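Local coordinates for UDP-N-acetylglucosamine pyrophosphorylase (Entamoeba histolytica, PDB 3OC9), which probably catalyses the formation of UDP-N-acetylglucosamine and diphosphate from UTP and N-acetylglucosamine 1-phosphate in nucleotide-sugar biosynthesis, at residues R48-F58 / S334-E342. Residues are numbered along the deposited sequence; the frame is centred on the assembly and turned at random. Where two conformers were deposited one is given.
Sequences RLGFEHPKGMF and SALKNSLNE
Leu336 meets Phe58 and Lys55 where the glycine-rich loop after strand 36-41, which in relatives of this GT-A-type, Rossmann-like nucleotidyltransferase fold binds the nucleotide and probably does so here, packs against the irregular segment 334-342 leading to helix 347-364. Its CD2 approaches the Phe58 ring obliquely, 3.8 Å from CE1, the two side chains crossing at about a right angle. In the conformer given, Leu49 CD1 lies above one face of the same ring, offset toward its rim, while its CD2 is a looser neighbour of Leu336 CD1. The carbonyl of Leu336 takes a hydrogen bond from Lys55 NZ (NZ to O 3.1 Å), the donor tilted 21° from the carbonyl plane. Lys55 leaves the backbone with CG anti to N (chi1 178°) and bends at chi2 and chi4 to make this bond; NZ also forms a salt bridge with Asp187. Lys337 also contributes its carbonyl: O accepts from a water weakly bonded to Lys55 NZ, and Arg48 CD passes 3.7 Å from that same O. Leu49 CD2 lies 3.4 Å from the next carbonyl oxygen, Asn338 O. The Asn338 amide is held at both ends, ND2 donating to Phe344 O and OD1 accepting from Arg48 NE. Guanidinium and amide planes stand 68° apart. Further along, Ser339 CB rests 3.7 Å from Arg48 O.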
ATOM      1  N   ARG A  48      -7.481  12.147 -11.666  1.00 52.91           N
ATOM      2  CA  ARG A  48      -6.551  13.247 -11.381  1.00 52.93           C
ATOM      3  C   ARG A  48      -5.427  13.243 -12.415  1.00 52.52           C
ATOM      4  O   ARG A  48      -4.869  14.294 -12.761  1.00 53.05           O
ATOM      5  CB  ARG A  48      -5.994  13.116  -9.965  1.00 52.46           C
ATOM      6  CG  ARG A  48      -5.699  14.431  -9.288  1.00 54.49           C
ATOM      7  CD  ARG A  48      -5.950  14.322  -7.784  1.00 55.99           C
ATOM      8  NE  ARG A  48      -5.344  15.430  -7.048  1.00 58.70           N
ATOM      9  CZ  ARG A  48      -5.878  16.644  -6.919  1.00 60.09           C
ATOM     10  NH1 ARG A  48      -7.047  16.934  -7.480  1.00 60.69           N
ATOM     11  NH2 ARG A  48      -5.232  17.577  -6.234  1.00 61.35           N
ATOM     12  N   LEU A  49      -5.108  12.043 -12.892  1.00 51.61           N
ATOM     13  CA  LEU A  49      -4.207  11.850 -14.021  0.70 51.44           C
ATOM     14  C   LEU A  49      -5.070  11.910 -15.290  1.00 52.00           C
ATOM     15  O   LEU A  49      -6.236  12.311 -15.234  1.00 52.30           O
ATOM     16  CB  LEU A  49      -3.470  10.503 -13.891  0.70 50.86           C
ATOM     17  CG  LEU A  49      -2.891  10.128 -12.510  0.70 50.10           C
ATOM     18  CD1 LEU A  49      -2.532   8.643 -12.419  0.70 49.24           C
ATOM     19  CD2 LEU A  49      -1.685  10.990 -12.136  0.70 49.47           C
ATOM     20  N   GLY A  50      -4.531  11.521 -16.440  1.00 51.72           N
ATOM     21  CA  GLY A  50      -5.365  11.524 -17.654  1.00 51.59           C
ATOM     22  C   GLY A  50      -6.239  10.285 -17.830  1.00 50.62           C
ATOM     23  O   GLY A  50      -6.713  10.016 -18.933  1.00 51.24           O
ATOM     24  N   PHE A  51      -6.494   9.560 -16.739  1.00 48.92           N
ATOM     25  CA  PHE A  51      -6.841   8.140 -16.815  1.00 47.24           C
ATOM     26  C   PHE A  51      -8.215   7.758 -16.236  1.00 46.57           C
ATOM     27  O   PHE A  51      -8.394   7.664 -15.017  1.00 45.68           O
ATOM     28  CB  PHE A  51      -5.723   7.348 -16.124  1.00 46.67           C
ATOM     29  CG  PHE A  51      -5.611   5.920 -16.566  1.00 45.28           C
ATOM     30  CD1 PHE A  51      -5.450   5.597 -17.911  1.00 44.60           C
ATOM     31  CD2 PHE A  51      -5.616   4.892 -15.620  1.00 43.71           C
ATOM     32  CE1 PHE A  51      -5.327   4.265 -18.314  1.00 44.62           C
ATOM     33  CE2 PHE A  51      -5.491   3.563 -16.013  1.00 42.64           C
ATOM     34  CZ  PHE A  51      -5.346   3.247 -17.358  1.00 43.35           C
ATOM     35  N   GLU A  52      -9.182   7.509 -17.119  1.00 45.92           N
ATOM     36  CA  GLU A  52     -10.533   7.158 -16.676  1.00 45.30           C
ATOM     37  C   GLU A  52     -10.729   5.634 -16.553  1.00 43.60           C
ATOM     38  O   GLU A  52     -11.618   5.043 -17.189  1.00 43.79           O
ATOM     39  CB  GLU A  52     -11.597   7.811 -17.578  1.00 46.87           C
ATOM     40  CG  GLU A  52     -11.573   9.357 -17.612  1.00 49.61           C
ATOM     41  CD  GLU A  52     -11.722  10.032 -16.239  1.00 52.70           C
ATOM     42  OE1 GLU A  52     -12.313   9.436 -15.308  1.00 54.13           O
ATOM     43  OE2 GLU A  52     -11.245  11.183 -16.094  1.00 54.07           O
ATOM     44  N   HIS A  53      -9.887   5.021 -15.716  1.00 40.84           N
ATOM     45  CA  HIS A  53      -9.809   3.561 -15.511  1.00 38.81           C
ATOM     46  C   HIS A  53      -9.217   3.324 -14.109  1.00 36.58           C
ATOM     47  O   HIS A  53      -8.623   4.251 -13.540  1.00 36.26           O
ATOM     48  CB  HIS A  53      -8.904   2.903 -16.571  1.00 38.95           C
ATOM     49  CG  HIS A  53      -9.365   3.097 -17.988  1.00 41.31           C
ATOM     50  ND1 HIS A  53     -10.385   2.356 -18.550  1.00 42.60           N
ATOM     51  CD2 HIS A  53      -8.933   3.937 -18.962  1.00 42.65           C
ATOM     52  CE1 HIS A  53     -10.569   2.737 -19.804  1.00 43.83           C
ATOM     53  NE2 HIS A  53      -9.703   3.697 -20.078  1.00 45.64           N
ATOM     54  N   PRO A  54      -9.359   2.097 -13.544  1.00 34.51           N
ATOM     55  CA  PRO A  54      -8.763   1.827 -12.215  1.00 32.56           C
ATOM     56  C   PRO A  54      -7.255   2.114 -12.185  1.00 30.98           C
ATOM     57  O   PRO A  54      -6.547   1.800 -13.138  1.00 30.55           O
ATOM     58  CB  PRO A  54      -9.014   0.327 -12.005  1.00 32.41           C
ATOM     59  CG  PRO A  54     -10.150  -0.003 -12.898  1.00 33.59           C
ATOM     60  CD  PRO A  54     -10.050   0.906 -14.082  1.00 34.72           C
ATOM     61  N   LYS A  55      -6.783   2.704 -11.087  1.00 29.78           N
ATOM     62  CA  LYS A  55      -5.403   3.197 -10.972  1.00 28.76           C
ATOM     63  C   LYS A  55      -4.311   2.146 -11.269  1.00 26.98           C
ATOM     64  O   LYS A  55      -3.265   2.480 -11.820  1.00 26.82           O
ATOM     65  CB  LYS A  55      -5.209   3.828  -9.571  1.00 29.46           C
ATOM     66  CG  LYS A  55      -3.805   4.364  -9.250  1.00 32.47           C
ATOM     67  CD  LYS A  55      -3.558   5.721  -9.890  1.00 36.77           C
ATOM     68  CE  LYS A  55      -2.543   6.548  -9.089  1.00 39.66           C
ATOM     69  NZ  LYS A  55      -3.134   7.211  -7.881  1.00 39.47           N
ATOM     70  N   GLY A  56      -4.545   0.882 -10.905  1.00 25.23           N
ATOM     71  CA  GLY A  56      -3.556  -0.179 -11.163  1.00 24.28           C
ATOM     72  C   GLY A  56      -3.195  -0.374 -12.641  1.00 24.22           C
ATOM     73  O   GLY A  56      -2.123  -0.907 -12.972  1.00 23.65           O
ATOM     74  N   MET A  57      -4.092   0.050 -13.532  1.00 24.54           N
ATOM     75  CA  MET A  57      -3.894  -0.097 -14.992  1.00 25.49           C
ATOM     76  C   MET A  57      -3.025   1.013 -15.627  1.00 26.33           C
ATOM     77  O   MET A  57      -2.682   0.937 -16.829  1.00 26.35           O
ATOM     78  CB  MET A  57      -5.276  -0.199 -15.702  1.00 26.05           C
ATOM     79  CG  MET A  57      -6.015  -1.528 -15.400  1.00 27.82           C
ATOM     80  SD  MET A  57      -7.787  -1.598 -15.876  1.00 32.11           S
ATOM     81  CE  MET A  57      -7.677  -1.506 -17.654  1.00 32.32           C
ATOM     82  N   PHE A  58      -2.686   2.035 -14.832  1.00 26.32           N
ATOM     83  CA  PHE A  58      -1.893   3.209 -15.302  1.00 27.05           C
ATOM     84  C   PHE A  58      -0.477   2.840 -15.698  1.00 27.24           C
ATOM     85  O   PHE A  58       0.233   2.202 -14.922  1.00 25.94           O
ATOM     86  CB  PHE A  58      -1.841   4.325 -14.237  1.00 27.06           C
ATOM     87  CG  PHE A  58      -1.117   5.593 -14.714  1.00 29.51           C
ATOM     88  CD1 PHE A  58       0.237   5.791 -14.429  1.00 28.62           C
ATOM     89  CD2 PHE A  58      -1.788   6.554 -15.477  1.00 32.10           C
ATOM     90  CE1 PHE A  58       0.920   6.947 -14.867  1.00 29.21           C
ATOM     91  CE2 PHE A  58      -1.113   7.722 -15.938  1.00 33.03           C
ATOM     92  CZ  PHE A  58       0.244   7.910 -15.611  1.00 30.56           C
ATOM     93  N   SER A 334       7.618   6.596  -2.182  1.00 23.74           N
ATOM     94  CA  SER A 334       7.461   7.636  -3.241  1.00 23.74           C
ATOM     95  C   SER A 334       6.103   7.446  -3.930  1.00 23.74           C
ATOM     96  O   SER A 334       5.920   6.469  -4.660  1.00 23.40           O
ATOM     97  CB  SER A 334       8.616   7.580  -4.263  1.00 25.08           C
ATOM     98  OG  SER A 334       8.588   8.699  -5.165  1.00 24.08           O
ATOM     99  N   ALA A 335       5.150   8.356  -3.677  1.00 23.45           N
ATOM    100  CA  ALA A 335       3.742   8.157  -4.107  1.00 24.18           C
ATOM    101  C   ALA A 335       3.406   8.828  -5.440  1.00 25.08           C
ATOM    102  O   ALA A 335       3.947   9.889  -5.738  1.00 26.25           O
ATOM    103  CB  ALA A 335       2.782   8.638  -3.049  1.00 24.80           C
ATOM    104  N   LEU A 336       2.495   8.217  -6.204  1.00 25.79           N
ATOM    105  CA  LEU A 336       1.941   8.827  -7.445  1.00 26.34           C
ATOM    106  C   LEU A 336       0.484   9.242  -7.232  1.00 27.26           C
ATOM    107  O   LEU A 336      -0.405   8.375  -7.121  1.00 26.46           O
ATOM    108  CB  LEU A 336       2.044   7.873  -8.646  1.00 25.97           C
ATOM    109  CG  LEU A 336       1.414   8.374  -9.969  1.00 26.28           C
ATOM    110  CD1 LEU A 336       2.105   9.642 -10.491  1.00 25.87           C
ATOM    111  CD2 LEU A 336       1.383   7.279 -11.066  1.00 25.54           C
ATOM    112  N   LYS A 337       0.244  10.560  -7.175  1.00 28.52           N
ATOM    113  CA  LYS A 337      -1.078  11.123  -6.847  1.00 30.47           C
ATOM    114  C   LYS A 337      -1.595  12.214  -7.807  1.00 31.79           C
ATOM    115  O   LYS A 337      -2.817  12.357  -7.983  1.00 32.15           O
ATOM    116  CB  LYS A 337      -1.103  11.651  -5.411  1.00 30.79           C
ATOM    117  CG  LYS A 337      -1.019  10.546  -4.362  1.00 34.47           C
ATOM    118  CD  LYS A 337      -0.886  11.083  -2.952  1.00 41.31           C
ATOM    119  CE  LYS A 337      -1.341  10.037  -1.945  1.00 42.50           C
ATOM    120  NZ  LYS A 337      -2.829   9.849  -2.012  1.00 46.22           N
ATOM    121  N   ASN A 338      -0.673  12.968  -8.414  1.00 32.25           N
ATOM    122  CA  ASN A 338      -1.008  14.163  -9.212  1.00 33.39           C
ATOM    123  C   ASN A 338      -0.488  14.116 -10.663  1.00 33.98           C
ATOM    124  O   ASN A 338       0.478  13.400 -10.979  1.00 33.99           O
ATOM    125  CB  ASN A 338      -0.443  15.431  -8.528  1.00 33.78           C
ATOM    126  CG  ASN A 338      -0.912  15.606  -7.090  1.00 34.37           C
ATOM    127  OD1 ASN A 338      -2.115  15.572  -6.790  1.00 34.89           O
ATOM    128  ND2 ASN A 338       0.050  15.821  -6.181  1.00 32.37           N
ATOM    129  N   SER A 339      -1.122  14.887 -11.549  1.00 35.30           N
ATOM    130  CA  SER A 339      -0.591  15.139 -12.890  1.00 36.42           C
ATOM    131  C   SER A 339       0.615  16.087 -12.806  1.00 37.24           C
ATOM    132  O   SER A 339       0.951  16.573 -11.723  1.00 36.03           O
ATOM    133  CB  SER A 339      -1.673  15.767 -13.788  1.00 37.50           C
ATOM    134  OG  SER A 339      -1.989  17.076 -13.341  1.00 39.96           O
ATOM    135  N   LEU A 340       1.237  16.366 -13.953  1.00 38.56           N
ATOM    136  CA  LEU A 340       2.398  17.271 -14.025  1.00 40.36           C
ATOM    137  C   LEU A 340       2.057  18.770 -13.882  1.00 42.05           C
ATOM    138  O   LEU A 340       2.955  19.632 -13.942  1.00 42.53           O
ATOM    139  CB  LEU A 340       3.220  17.010 -15.302  1.00 40.53           C
ATOM    140  CG  LEU A 340       4.016  15.698 -15.415  1.00 40.64           C
ATOM    141  CD1 LEU A 340       4.714  15.591 -16.763  1.00 42.68           C
ATOM    142  CD2 LEU A 340       5.045  15.562 -14.284  1.00 39.78           C
ATOM    143  N   ASN A 341       0.779  19.082 -13.681  1.00 42.83           N
ATOM    144  CA  ASN A 341       0.362  20.450 -13.342  1.00 44.41           C
ATOM    145  C   ASN A 341       0.516  20.789 -11.834  1.00 43.61           C
ATOM    146  O   ASN A 341       0.215  21.912 -11.417  1.00 44.51           O
ATOM    147  CB  ASN A 341      -1.063  20.731 -13.852  1.00 45.34           C
ATOM    148  CG  ASN A 341      -1.228  20.426 -15.344  1.00 48.63           C
ATOM    149  OD1 ASN A 341      -2.043  19.578 -15.732  1.00 51.50           O
ATOM    150  ND2 ASN A 341      -0.447  21.109 -16.185  1.00 51.51           N
ATOM    151  N   GLU A 342       0.974  19.812 -11.036  1.00 41.93           N
ATOM    152  CA  GLU A 342       1.470  20.036  -9.659  1.00 41.18           C
ATOM    153  C   GLU A 342       2.957  19.644  -9.568  1.00 39.64           C
ATOM    154  O   GLU A 342       3.460  18.892 -10.408  1.00 39.17           O
ATOM    155  CB  GLU A 342       0.671  19.239  -8.609  1.00 41.05           C
ATOM    156  CG  GLU A 342      -0.863  19.355  -8.678  1.00 44.36           C
ATOM    157  CD  GLU A 342      -1.410  20.734  -8.310  1.00 49.68           C
ATOM    158  OE1 GLU A 342      -0.629  21.633  -7.915  1.00 51.51           O
ATOM    159  OE2 GLU A 342      -2.645  20.917  -8.418  1.00 52.27           O
TER
HETATM  160  O   HOH W   1      -4.590  10.151  -7.874  1.00 35.12           O